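PDB 5KO4: bromo domain-containing protein from Trypanosoma brucei brucei, which is of unknown function but contains a bromodomain, the four-helix module of this chain, and so probably recognises acetylated lysine. Local coordinates for residues P35-R38 against M39-H43; W47-I50 against K51-T55; Y59-P62 against S63-I66. One frame throughout, in Å; residues are numbered along the deposited sequence.

Contact 1 (P35-R38 against M39-H43)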
ATOM      1  N   PRO A  35      -2.808  -3.533   7.472  1.00 13.64           N
ATOM      2  CA  PRO A  35      -2.464  -4.439   8.584  1.00 12.96           C
ATOM      3  C   PRO A  35      -1.573  -3.781   9.636  1.00 14.44           C
ATOM      4  O   PRO A  35      -0.582  -3.129   9.295  1.00 13.24           O
ATOM      5  CB  PRO A  35      -1.752  -5.610   7.896  1.00 14.91           C
ATOM      6  CG  PRO A  35      -1.532  -5.188   6.485  1.00 18.87           C
ATOM      7  CD  PRO A  35      -2.539  -4.153   6.164  1.00 15.07           C
ATOM      8  N   ASP A  36      -1.991  -3.883  10.918  1.00 13.02           N
ATOM      9  CA  ASP A  36      -1.275  -3.357  12.086  1.00 13.32           C
ATOM     10  C   ASP A  36      -1.031  -1.833  12.013  1.00 15.17           C
ATOM     11  O   ASP A  36      -0.169  -1.329  12.731  1.00 16.04           O
ATOM     12  CB  ASP A  36       0.086  -4.066  12.254  1.00 15.35           C
ATOM     13  CG  ASP A  36       0.003  -5.573  12.390  1.00 25.10           C
ATOM     14  OD1 ASP A  36      -0.965  -6.055  13.007  1.00 27.01           O
ATOM     15  OD2 ASP A  36       0.941  -6.266  11.920  1.00 28.43           O
ATOM     16  N   TYR A  37      -1.789  -1.094  11.193  1.00 12.94           N
ATOM     17  CA  TYR A  37      -1.479   0.322  10.995  1.00 12.61           C
ATOM     18  C   TYR A  37      -1.616   1.131  12.278  1.00 17.51           C
ATOM     19  O   TYR A  37      -0.714   1.901  12.604  1.00 16.34           O
ATOM     20  CB  TYR A  37      -2.352   0.945   9.906  1.00 13.17           C
ATOM     21  CG  TYR A  37      -1.738   2.190   9.327  1.00 12.10           C
ATOM     22  CD1 TYR A  37      -0.802   2.115   8.307  1.00 12.20           C
ATOM     23  CD2 TYR A  37      -1.985   3.435   9.890  1.00 12.28           C
ATOM     24  CE1 TYR A  37      -0.172   3.252   7.816  1.00 11.99           C
ATOM     25  CE2 TYR A  37      -1.344   4.573   9.429  1.00 11.21           C
ATOM     26  CZ  TYR A  37      -0.448   4.482   8.378  1.00 11.83           C
ATOM     27  OH  TYR A  37       0.202   5.611   7.953  1.00 12.41           O
ATOM     28  N   ARG A  38      -2.701   0.926  13.026  1.00 16.42           N
ATOM     29  CA  ARG A  38      -2.949   1.685  14.270  1.00 17.98           C
ATOM     30  C   ARG A  38      -1.982   1.268  15.386  1.00 25.33           C
ATOM     31  O   ARG A  38      -1.754   2.056  16.305  1.00 26.49           O
ATOM     32  CB  ARG A  38      -4.397   1.513  14.742  1.00 21.56           C
ATOM     33  CG  ARG A  38      -5.435   1.999  13.739  1.00 27.91           C
ATOM     34  CD  ARG A  38      -6.843   1.854  14.298  1.00 41.90           C
ATOM     35  NE  ARG A  38      -7.866   1.877  13.249  1.00 52.57           N
ATOM     36  CZ  ARG A  38      -8.220   0.829  12.502  1.00 71.00           C
ATOM     37  NH1 ARG A  38      -7.619  -0.348  12.662  1.00 58.58           N
ATOM     38  NH2 ARG A  38      -9.167   0.954  11.580  1.00 62.28           N
ATOM     39  N   MET A  39      -1.403   0.055  15.306  1.00 23.34           N
ATOM     40  CA  MET A  39      -0.407  -0.422  16.275  1.00 26.16           C
ATOM     41  C   MET A  39       0.956   0.254  16.050  1.00 27.53           C
ATOM     42  O   MET A  39       1.713   0.453  16.997  1.00 29.35           O
ATOM     43  CB  MET A  39      -0.247  -1.954  16.144  1.00 30.53           C
ATOM     44  CG  MET A  39       0.666  -2.573  17.179  1.00 37.35           C
ATOM     45  SD  MET A  39       0.740  -4.373  17.008  1.00 45.21           S
ATOM     46  CE  MET A  39       2.136  -4.534  15.875  1.00 41.34           C
ATOM     47  N   ILE A  40       1.284   0.564  14.797  1.00 18.77           N
ATOM     48  CA  ILE A  40       2.585   1.099  14.429  1.00 16.81           C
ATOM     49  C   ILE A  40       2.563   2.628  14.366  1.00 16.30           C
ATOM     50  O   ILE A  40       3.540   3.266  14.767  1.00 17.02           O
ATOM     51  CB  ILE A  40       3.001   0.486  13.051  1.00 20.61           C
ATOM     52  CG1 ILE A  40       3.169  -1.063  13.170  1.00 22.88           C
ATOM     53  CG2 ILE A  40       4.285   1.124  12.504  1.00 20.35           C
ATOM     54  CD1 ILE A  40       4.397  -1.532  13.976  1.00 32.58           C
ATOM     55  N   ILE A  41       1.484   3.209  13.832  1.00 11.76           N
ATOM     56  CA  ILE A  41       1.402   4.655  13.571  1.00 10.45           C
ATOM     57  C   ILE A  41       0.435   5.297  14.548  1.00 13.41           C
ATOM     58  O   ILE A  41      -0.770   5.043  14.491  1.00 13.10           O
ATOM     59  CB  ILE A  41       0.970   4.869  12.107  1.00 11.31           C
ATOM     60  CG1 ILE A  41       2.014   4.250  11.141  1.00 11.30           C
ATOM     61  CG2 ILE A  41       0.758   6.352  11.798  1.00 11.69           C
ATOM     62  CD1 ILE A  41       3.427   4.807  11.258  1.00 13.65           C
ATOM     63  N   SER A  42       0.952   6.148  15.443  0.50 10.78           N
ATOM     64  CA  SER A  42       0.124   6.761  16.469  0.50 11.31           C
ATOM     65  C   SER A  42      -0.814   7.818  15.903  0.50 12.38           C
ATOM     66  O   SER A  42      -1.926   7.976  16.409  0.50 10.91           O
ATOM     67  CB  SER A  42       0.998   7.397  17.542  0.50 14.97           C
ATOM     68  OG  SER A  42       1.806   6.414  18.170  0.50 17.74           O
ATOM     69  N   HIS A  43      -0.385   8.542  14.861  0.50 12.58           N
ATOM     70  CA  HIS A  43      -1.160   9.651  14.336  0.50 13.35           C
ATOM     71  C   HIS A  43      -1.328   9.555  12.796  0.50 12.78           C
ATOM     72  O   HIS A  43      -0.642  10.255  12.046  0.50 12.33           O
ATOM     73  CB  HIS A  43      -0.450  10.947  14.732  0.50 15.43           C
ATOM     74  CG  HIS A  43      -1.286  12.172  14.628  0.50 19.74           C
ATOM     75  ND1 HIS A  43      -0.770  13.408  14.945  0.50 22.56           N
ATOM     76  CD2 HIS A  43      -2.562  12.325  14.206  0.50 22.39           C
ATOM     77  CE1 HIS A  43      -1.750  14.268  14.748  0.50 22.56           C
ATOM     78  NE2 HIS A  43      -2.841  13.662  14.283  0.50 22.87           N
TER
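Ile41 lies over one face of the Tyr37 phenol ring, one helical turn further along the chain. Its CG1 makes a CH-pi contact 4.0 Å from the ring centroid, 22° off the normal and displaced toward the rim. The branch point and second arm touch the same side of the ring: Ile41 CB and CG2 each come to 3.6 Å from Tyr37 CE2. Tyr37 CG stands anti to the backbone N (chi1 -158°), which carries the ring forward along the chain to the side of the turn where Ile41 lies.

The backbone joins the same two residues: Ile41 N donates to Tyr37 O at 2.8 Å with a fairly straight N-H...O angle of 160°, closing the turn, and Ile41 is the first residue after the helix to leave helical torsions. Ile40 N bonds to Asp36 O at 3.2 Å, and weak bonds also run from Met39 N to Asp36 O and from Ile40 N to Tyr37 O. Asp36 is the N-cap residue, yet its carboxylate makes no capping bond. Ile40 CG1 packs 3.4 Å from Asp36 O, while the bent end of Met39 brings CE to 4.2 Å from Asp36 CB.

The short run Pro35-Asp36-Tyr37 opens a sequence signature familiar from bromodomain ZA loops. Here Pro35 packs on Ile26 of the second subunit, and Asp36 on Pro85 of that subunit. Tyr37 and Ile41 both pack on Asn75 of helix 62-80, and the Tyr37 ring also meets that of Tyr79. Pro35 O accepts a hydrogen bond from Tyr79 OH, so helix 37-40 is seated on the C-terminal half of helix 62-80.

Contact 2 (W47-I50 against K51-T55)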
ATOM      1  N   TRP A  47      -3.758  12.962   2.573  1.00  9.34           N
ATOM      2  CA  TRP A  47      -4.003  14.230   1.898  1.00  9.86           C
ATOM      3  C   TRP A  47      -5.445  14.706   2.001  1.00 11.30           C
ATOM      4  O   TRP A  47      -5.657  15.911   2.158  1.00 11.05           O
ATOM      5  CB  TRP A  47      -3.635  14.201   0.409  1.00  9.37           C
ATOM      6  CG  TRP A  47      -2.303  13.577   0.058  1.00 10.23           C
ATOM      7  CD1 TRP A  47      -2.072  12.676  -0.937  1.00 12.51           C
ATOM      8  CD2 TRP A  47      -1.016  13.903   0.608  1.00  9.89           C
ATOM      9  NE1 TRP A  47      -0.732  12.385  -1.015  1.00 11.85           N
ATOM     10  CE2 TRP A  47      -0.060  13.120  -0.072  1.00 12.36           C
ATOM     11  CE3 TRP A  47      -0.571  14.804   1.588  1.00 10.44           C
ATOM     12  CZ2 TRP A  47       1.294  13.119   0.284  1.00 11.81           C
ATOM     13  CZ3 TRP A  47       0.780  14.838   1.907  1.00 11.35           C
ATOM     14  CH2 TRP A  47       1.685  13.968   1.300  1.00 11.81           C
ATOM     15  N   ASP A  48      -6.426  13.817   1.867  1.00 10.73           N
ATOM     16  CA  ASP A  48      -7.824  14.277   1.896  1.00 10.61           C
ATOM     17  C   ASP A  48      -8.181  14.881   3.257  1.00 12.99           C
ATOM     18  O   ASP A  48      -9.035  15.775   3.323  1.00 13.08           O
ATOM     19  CB  ASP A  48      -8.802  13.147   1.549  1.00 12.35           C
ATOM     20  CG  ASP A  48      -8.736  12.681   0.109  1.00 17.28           C
ATOM     21  OD1 ASP A  48      -8.094  13.375  -0.716  1.00 17.27           O
ATOM     22  OD2 ASP A  48      -9.330  11.615  -0.201  1.00 19.62           O
ATOM     23  N   LEU A  49      -7.556  14.406   4.334  1.00 10.89           N
ATOM     24  CA  LEU A  49      -7.791  14.984   5.661  1.00 10.88           C
ATOM     25  C   LEU A  49      -7.188  16.391   5.735  1.00 11.36           C
ATOM     26  O   LEU A  49      -7.824  17.314   6.241  1.00 11.78           O
ATOM     27  CB  LEU A  49      -7.212  14.088   6.754  1.00 11.48           C
ATOM     28  CG  LEU A  49      -7.437  14.553   8.198  1.00 14.32           C
ATOM     29  CD1 LEU A  49      -8.923  14.858   8.472  1.00 15.97           C
ATOM     30  CD2 LEU A  49      -6.940  13.514   9.179  1.00 14.27           C
ATOM     31  N   ILE A  50      -5.985  16.575   5.180  1.00  9.07           N
ATOM     32  CA  ILE A  50      -5.369  17.896   5.156  1.00  8.63           C
ATOM     33  C   ILE A  50      -6.224  18.855   4.308  1.00 11.42           C
ATOM     34  O   ILE A  50      -6.387  20.011   4.685  1.00 11.90           O
ATOM     35  CB  ILE A  50      -3.913  17.804   4.645  1.00 10.09           C
ATOM     36  CG1 ILE A  50      -3.078  16.940   5.625  1.00  9.69           C
ATOM     37  CG2 ILE A  50      -3.291  19.200   4.467  1.00 10.51           C
ATOM     38  CD1 ILE A  50      -1.675  16.670   5.188  1.00 11.57           C
ATOM     39  N   LYS A  51      -6.754  18.383   3.179  0.55 10.42           N
ATOM     40  CA  LYS A  51      -7.622  19.213   2.348  0.55 11.01           C
ATOM     41  C   LYS A  51      -8.847  19.652   3.154  0.55 13.10           C
ATOM     42  O   LYS A  51      -9.218  20.824   3.131  0.55 12.64           O
ATOM     43  CB  LYS A  51      -8.052  18.430   1.095  0.55 13.34           C
ATOM     44  CG  LYS A  51      -8.985  19.184   0.157  0.55 19.24           C
ATOM     45  CD  LYS A  51      -8.278  20.319  -0.570  0.55 27.64           C
ATOM     46  CE  LYS A  51      -9.253  21.319  -1.131  0.70 31.81           C
ATOM     47  NZ  LYS A  51     -10.254  20.692  -2.028  0.70 30.81           N
ATOM     48  N   ALA A  52      -9.458  18.720   3.888  1.00 11.48           N
ATOM     49  CA  ALA A  52     -10.641  19.040   4.702  1.00 12.36           C
ATOM     50  C   ALA A  52     -10.295  20.063   5.796  1.00 13.74           C
ATOM     51  O   ALA A  52     -11.080  20.962   6.088  1.00 13.28           O
ATOM     52  CB  ALA A  52     -11.204  17.776   5.326  1.00 13.53           C
ATOM     53  N   ARG A  53      -9.095  19.959   6.373  1.00 11.94           N
ATOM     54  CA  ARG A  53      -8.660  20.893   7.390  1.00 11.75           C
ATOM     55  C   ARG A  53      -8.451  22.283   6.804  1.00 13.77           C
ATOM     56  O   ARG A  53      -8.754  23.265   7.476  1.00 12.96           O
ATOM     57  CB  ARG A  53      -7.383  20.379   8.068  1.00 11.03           C
ATOM     58  CG  ARG A  53      -7.714  19.190   8.935  1.00 12.84           C
ATOM     59  CD  ARG A  53      -6.541  18.574   9.623  1.00 11.63           C
ATOM     60  NE  ARG A  53      -7.025  17.581  10.586  1.00 12.96           N
ATOM     61  CZ  ARG A  53      -6.259  16.914  11.439  1.00 15.31           C
ATOM     62  NH1 ARG A  53      -4.952  17.131  11.477  1.00 13.04           N
ATOM     63  NH2 ARG A  53      -6.804  16.066  12.305  1.00 13.90           N
ATOM     64  N   LEU A  54      -7.946  22.388   5.547  1.00 11.87           N
ATOM     65  CA  LEU A  54      -7.824  23.694   4.896  1.00 13.83           C
ATOM     66  C   LEU A  54      -9.208  24.296   4.698  1.00 14.90           C
ATOM     67  O   LEU A  54      -9.428  25.466   5.011  1.00 14.34           O
ATOM     68  CB  LEU A  54      -7.122  23.594   3.533  1.00 15.66           C
ATOM     69  CG  LEU A  54      -5.622  23.476   3.550  1.00 21.56           C
ATOM     70  CD1 LEU A  54      -5.109  23.134   2.168  1.00 22.57           C
ATOM     71  CD2 LEU A  54      -4.969  24.770   3.994  1.00 22.23           C
ATOM     72  N   THR A  55     -10.153  23.489   4.197  1.00 12.90           N
ATOM     73  CA  THR A  55     -11.523  23.932   3.979  1.00 13.07           C
ATOM     74  C   THR A  55     -12.168  24.394   5.286  1.00 16.14           C
ATOM     75  O   THR A  55     -12.870  25.394   5.307  1.00 15.80           O
ATOM     76  CB  THR A  55     -12.335  22.806   3.337  1.00 14.14           C
ATOM     77  OG1 THR A  55     -11.716  22.454   2.103  1.00 15.29           O
ATOM     78  CG2 THR A  55     -13.804  23.200   3.084  1.00 14.19           C
TER
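Arg53 and Leu49 are joined through both backbone and side chain: Arg53 N donates to Leu49 O at 2.9 Å, one of four successive i to i+4 bonds. The others run from Lys51 N to Trp47 O at 2.9 Å, from Ala52 N to Asp48 O and from Leu54 N to Ile50 O. The Arg53 guanidinium forms a salt bridge through NH1 with Asp68 OD2, and its NE has a long, weak ion pair with Glu58.

Leu49 packs against the guanidinium itself. The arginine chain is extended from CG to NE, with CG 3.3 Å from Leu49 O, and it passes obliquely across the leucine. Leu49 CD2 lies over one guanidinium face toward its rim, 4.0 Å from Arg53 NH2, while Leu49 CG reaches 3.9 Å from Arg53 NE. With CG anti to the backbone N (chi1 -178°), Leu49 aims its branches along this arginine.

Helix 47-55 is helix A of the bromodomain bundle, which follows the ZA loop. Trp47 and Ile50 face the bundle interior. The indole NE1 bonds to Asp22, and its rings pack on Val18 and Met19 of helix 8-21. Trp47 and Ile50 share Met69 of helix 62-80, so helix 47-55 packs against both helix 8-21 and helix 62-80.

Contact 3 (Y59-P62 against S63-I66)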
ATOM      1  N   TYR A  59      -6.172  25.336  10.256  1.00 12.20           N
ATOM      2  CA  TYR A  59      -4.798  25.817  10.337  1.00 11.90           C
ATOM      3  C   TYR A  59      -4.794  27.304  10.641  1.00 16.15           C
ATOM      4  O   TYR A  59      -5.453  28.083   9.944  1.00 17.22           O
ATOM      5  CB  TYR A  59      -4.070  25.526   9.024  1.00 11.86           C
ATOM      6  CG  TYR A  59      -4.001  24.047   8.732  1.00 11.71           C
ATOM      7  CD1 TYR A  59      -3.360  23.176   9.601  1.00 12.98           C
ATOM      8  CD2 TYR A  59      -4.531  23.519   7.558  1.00 11.73           C
ATOM      9  CE1 TYR A  59      -3.319  21.810   9.356  1.00 12.01           C
ATOM     10  CE2 TYR A  59      -4.500  22.152   7.303  1.00 11.15           C
ATOM     11  CZ  TYR A  59      -3.893  21.297   8.203  1.00 11.77           C
ATOM     12  OH  TYR A  59      -3.829  19.950   7.940  1.00 12.47           O
ATOM     13  N   THR A  60      -4.113  27.702  11.713  1.00 14.16           N
ATOM     14  CA  THR A  60      -4.040  29.107  12.080  1.00 14.16           C
ATOM     15  C   THR A  60      -2.670  29.676  11.790  1.00 16.02           C
ATOM     16  O   THR A  60      -2.469  30.872  11.953  1.00 16.05           O
ATOM     17  CB  THR A  60      -4.407  29.309  13.542  1.00 17.43           C
ATOM     18  OG1 THR A  60      -3.408  28.699  14.361  1.00 20.06           O
ATOM     19  CG2 THR A  60      -5.773  28.745  13.869  1.00 17.50           C
ATOM     20  N   SER A  61      -1.746  28.840  11.311  1.00 13.17           N
ATOM     21  CA  SER A  61      -0.430  29.291  10.913  1.00 13.25           C
ATOM     22  C   SER A  61       0.135  28.291   9.933  1.00 14.33           C
ATOM     23  O   SER A  61      -0.302  27.137   9.890  1.00 14.52           O
ATOM     24  CB  SER A  61       0.481  29.401  12.125  1.00 18.39           C
ATOM     25  OG  SER A  61       0.919  28.115  12.517  1.00 25.22           O
ATOM     26  N   PRO A  62       1.103  28.694   9.099  1.00 11.51           N
ATOM     27  CA  PRO A  62       1.661  27.735   8.147  1.00 11.88           C
ATOM     28  C   PRO A  62       2.354  26.548   8.819  1.00 12.91           C
ATOM     29  O   PRO A  62       2.372  25.464   8.243  1.00 12.19           O
ATOM     30  CB  PRO A  62       2.663  28.546   7.327  1.00 13.96           C
ATOM     31  CG  PRO A  62       2.728  29.863   7.922  1.00 17.06           C
ATOM     32  CD  PRO A  62       1.685  30.041   8.952  1.00 12.76           C
ATOM     33  N   SER A  63       2.910  26.743  10.033  0.50 11.26           N
ATOM     34  CA  SER A  63       3.607  25.672  10.741  0.50 10.69           C
ATOM     35  C   SER A  63       2.697  24.471  11.004  0.50 12.65           C
ATOM     36  O   SER A  63       3.164  23.345  10.931  0.50 11.97           O
ATOM     37  CB  SER A  63       4.178  26.178  12.061  0.50 15.62           C
ATOM     38  OG  SER A  63       4.926  25.164  12.709  0.50 29.25           O
ATOM     39  N   ALA A  64       1.407  24.702  11.304  1.00 10.65           N
ATOM     40  CA  ALA A  64       0.482  23.607  11.584  1.00 11.37           C
ATOM     41  C   ALA A  64       0.178  22.800  10.318  1.00 12.35           C
ATOM     42  O   ALA A  64       0.094  21.573  10.372  1.00 12.46           O
ATOM     43  CB  ALA A  64      -0.800  24.147  12.182  1.00 13.22           C
ATOM     44  N   PHE A  65       0.065  23.481   9.173  1.00  9.79           N
ATOM     45  CA  PHE A  65      -0.123  22.801   7.891  1.00  9.09           C
ATOM     46  C   PHE A  65       1.135  21.985   7.544  1.00 10.46           C
ATOM     47  O   PHE A  65       1.035  20.807   7.193  1.00 10.92           O
ATOM     48  CB  PHE A  65      -0.424  23.837   6.806  1.00  9.00           C
ATOM     49  CG  PHE A  65      -0.356  23.305   5.402  1.00  8.18           C
ATOM     50  CD1 PHE A  65      -1.410  22.586   4.864  1.00  9.64           C
ATOM     51  CD2 PHE A  65       0.762  23.515   4.620  1.00  8.71           C
ATOM     52  CE1 PHE A  65      -1.340  22.084   3.562  1.00 10.53           C
ATOM     53  CE2 PHE A  65       0.806  23.064   3.304  1.00 10.46           C
ATOM     54  CZ  PHE A  65      -0.246  22.352   2.783  1.00  9.39           C
ATOM     55  N   ILE A  66       2.319  22.596   7.708  1.00  8.91           N
ATOM     56  CA  ILE A  66       3.594  21.927   7.448  1.00  8.70           C
ATOM     57  C   ILE A  66       3.706  20.674   8.314  1.00 10.31           C
ATOM     58  O   ILE A  66       4.115  19.625   7.820  1.00 10.90           O
ATOM     59  CB  ILE A  66       4.783  22.900   7.688  1.00 11.02           C
ATOM     60  CG1 ILE A  66       4.845  23.951   6.543  1.00 11.90           C
ATOM     61  CG2 ILE A  66       6.107  22.136   7.811  1.00 12.84           C
ATOM     62  CD1 ILE A  66       5.674  25.158   6.874  1.00 15.61           C
TER
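Across the start of helix 62-80, Ala64 N donates to Ser61 O at 3.3 Å from well above the carbonyl plane, whereas Ile66 N reaches Pro62 O at 2.9 Å in a nearly straight 168° bond. The first is an i to i+3 bond accepted by the N-cap residue Ser61; the second is a regular helical bond, accepted by the first helical residue, a proline whose ring lacks an N-H to offer.

Tyr59, still in the loop, folds back over this first turn. Its ring receives Phe65 CA over one face in a CH-pi contact, 3.9 Å from the centroid, so a backbone carbon of the helix sits beneath the phenol. Phe65 then turns its edge to the same ring: the planes stand at 84° with centroids 5.7 Å apart, a T-shaped pair in which Tyr59 supplies the face. Between these two side chains the closest atoms are Phe65 CD1 and Tyr59 CE2, 4.0 Å apart, with CE2 lying in the plane of the phenylalanine. Phe65 has CG anti to the backbone N (chi1 168°), which lets the ring present its CD1 edge to the tyrosine face, while Ala64 CB packs 3.8 Å from Tyr59 CD1 near its base. Beyond the rings, Ile66 CG1 rests 3.4 Å from Pro62 O.

The phenol hydroxyl is held by Asp68 OD2 a little further along the helix, and Tyr59 O accepts a bond from Tyr8 OH. Tyr59 packs on Ile50, Arg53 and Leu54, and Phe65 also on Ile50, so this aromatic pair lies at the junction where the bromodomain AB loop runs into helix B, helix 62-80, alongside helix 47-55.

In the fold
After helix 8-21 the chain enters the long ZA loop, where contact 1 forms helix 37-40 against the far part of helix 62-80. Contact 2 follows within helix 47-55, its centre about 21 Å from that of contact 1. Contact 3 then ends the loop leading into helix 62-80. The three lie in series, neither nested nor crossing. Contacts 2 and 3 touch directly, Tyr59 CE2 meeting Arg53 CB at 3.5 Å and Ile50 CG2 packing on Phe65 CE1, and share Asp68 as a polar partner. Helix 62-80 therefore ties all three together within the bromodomain four-helix bundle.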